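Local atomic coordinates of N-(5'-phosphoribosyl)anthranilate isomerase (Jonesia denitrificans, PDB entry 4WUI), a protein that probably catalyses the isomerisation of N-(5-phospho-beta-D-ribosyl)anthranilate to 1-(2-carboxyphenylamino)-1-deoxy-D-ribulose 5-phosphate, the third step of tryptophan synthesis from chorismate. Residues A[179-182]-A[187-190]. Residues are numbered along the deposited sequence; the frame is centred on the assembly and turned at random. Where two conformers were deposited one is given.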
ATOM      1  N   SER A 179       9.268  -3.024   0.395  1.00  9.67           N
ATOM      2  CA  SER A 179      10.666  -3.414   0.507  1.00 11.12           C
ATOM      3  C   SER A 179      10.848  -4.922   0.593  1.00 10.62           C
ATOM      4  O   SER A 179      11.844  -5.461   0.119  1.00 11.74           O
ATOM      5  CB  SER A 179      11.318  -2.706   1.685  1.00 13.59           C
ATOM      6  OG  SER A 179      10.725  -3.039   2.902  1.00 15.47           O
ATOM      7  N   GLY A 180       9.891  -5.606   1.203  1.00 10.19           N
ATOM      8  CA  GLY A 180      10.013  -7.037   1.392  1.00 10.72           C
ATOM      9  C   GLY A 180       9.884  -7.868   0.147  1.00 10.38           C
ATOM     10  O   GLY A 180      10.130  -9.075   0.211  1.00 11.96           O
ATOM     11  N   VAL A 181       9.506  -7.254  -0.971  1.00  9.68           N
ATOM     12  CA  VAL A 181       9.467  -7.966  -2.247  1.00 10.14           C
ATOM     13  C   VAL A 181      10.424  -7.369  -3.279  1.00 10.62           C
ATOM     14  O   VAL A 181      10.253  -7.561  -4.471  1.00 11.58           O
ATOM     15  CB  VAL A 181       8.031  -8.128  -2.816  1.00 10.89           C
ATOM     16  CG1 VAL A 181       7.211  -9.033  -1.898  1.00 11.69           C
ATOM     17  CG2 VAL A 181       7.323  -6.801  -3.032  1.00 10.68           C
ATOM     18  N   GLU A 182      11.447  -6.673  -2.798  1.00 10.57           N
ATOM     19  CA  GLU A 182      12.471  -6.070  -3.640  1.00 11.10           C
ATOM     20  C   GLU A 182      13.742  -6.883  -3.656  1.00 11.94           C
ATOM     21  O   GLU A 182      14.146  -7.447  -2.661  1.00 13.28           O
ATOM     22  CB  GLU A 182      12.832  -4.677  -3.130  1.00 10.75           C
ATOM     23  CG  GLU A 182      11.760  -3.678  -3.462  1.00 10.57           C
ATOM     24  CD  GLU A 182      12.032  -2.258  -3.026  1.00 10.72           C
ATOM     25  OE1 GLU A 182      12.874  -2.041  -2.133  1.00 12.28           O
ATOM     26  OE2 GLU A 182      11.405  -1.331  -3.605  1.00 11.54           O
ATOM     27  N   VAL A 187      13.388  -1.991  -7.204  1.00 14.40           N
ATOM     28  CA  VAL A 187      13.409  -3.105  -8.138  1.00 13.31           C
ATOM     29  C   VAL A 187      12.608  -4.260  -7.521  1.00 12.42           C
ATOM     30  O   VAL A 187      13.091  -4.970  -6.631  1.00 13.10           O
ATOM     31  CB  VAL A 187      14.832  -3.572  -8.481  1.00 13.57           C
ATOM     32  CG1 VAL A 187      14.776  -4.626  -9.564  1.00 14.35           C
ATOM     33  CG2 VAL A 187      15.702  -2.374  -8.916  1.00 13.52           C
ATOM     34  N   LYS A 188      11.372  -4.440  -7.976  1.00 11.54           N
ATOM     35  CA  LYS A 188      10.540  -5.524  -7.453  1.00 11.92           C
ATOM     36  C   LYS A 188      10.992  -6.840  -8.072  1.00 12.65           C
ATOM     37  O   LYS A 188      11.325  -6.919  -9.259  1.00 14.73           O
ATOM     38  CB  LYS A 188       9.062  -5.257  -7.672  1.00 11.48           C
ATOM     39  CG  LYS A 188       8.368  -4.775  -6.413  1.00 10.68           C
ATOM     40  CD  LYS A 188       8.862  -3.424  -5.944  1.00  9.81           C
ATOM     41  CE  LYS A 188       8.266  -3.042  -4.605  1.00  9.82           C
ATOM     42  NZ  LYS A 188       8.712  -1.704  -4.175  1.00  9.56           N
ATOM     43  N   ASP A 189      10.982  -7.886  -7.251  0.53 12.25           N
ATOM     44  CA  ASP A 189      11.479  -9.209  -7.603  0.53 12.62           C
ATOM     45  C   ASP A 189      10.280 -10.126  -7.853  0.53 12.20           C
ATOM     46  O   ASP A 189       9.553 -10.431  -6.911  0.53 11.83           O
ATOM     47  CB  ASP A 189      12.310  -9.715  -6.411  0.53 13.89           C
ATOM     48  CG  ASP A 189      12.954 -11.072  -6.660  0.53 15.64           C
ATOM     49  OD1 ASP A 189      12.432 -11.850  -7.479  0.53 16.08           O
ATOM     50  OD2 ASP A 189      14.007 -11.376  -6.049  0.53 16.96           O
ATOM     51  N   PRO A 190      10.071 -10.596  -9.104  1.00 12.32           N
ATOM     52  CA  PRO A 190       8.905 -11.456  -9.358  1.00 12.33           C
ATOM     53  C   PRO A 190       8.796 -12.659  -8.422  1.00 11.90           C
ATOM     54  O   PRO A 190       7.695 -12.984  -8.001  1.00 12.03           O
ATOM     55  CB  PRO A 190       9.128 -11.889 -10.820  1.00 13.46           C
ATOM     56  CG  PRO A 190       9.811 -10.699 -11.437  1.00 13.88           C
ATOM     57  CD  PRO A 190      10.795 -10.280 -10.356  1.00 13.34           C
TER
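K188 and E182 are joined by a salt bridge, with NZ 2.8 Å from OE2. The ammonium comes to the anti side of that oxygen, 34° out of the carboxylate plane, and also donates to the carbonyls of C9 and G10. The carboxylate has further partners: OE1 forms a salt bridge with R38, and OE2 accepts a hydrogen bond from the backbone N of G186. On the main chain, D189 N gives V181 O a hydrogen bond of 2.9 Å. Next to it, E182 and K188 form an antiparallel non-hydrogen-bonded pair, where E182 CA approaches V187 O at 3.2 Å. This short antiparallel pairing lies in the connection that follows the eighth strand of the TIM barrel, 174-177, and leads into helix 190-204, whose N-cap is D189. A bend at chi2 (65°) sends the lysine chain across that of E182, bringing K188 CD to 3.8 Å from E182 CG. A methionine here would probably leave E182 OE2 without its positive partner and the carbonyls of C9 and G10 without this donor. Farther out, V181 CG2 rests on K188 CG at 4.1 Å, and both side chains also touch I193 of helix 190-204.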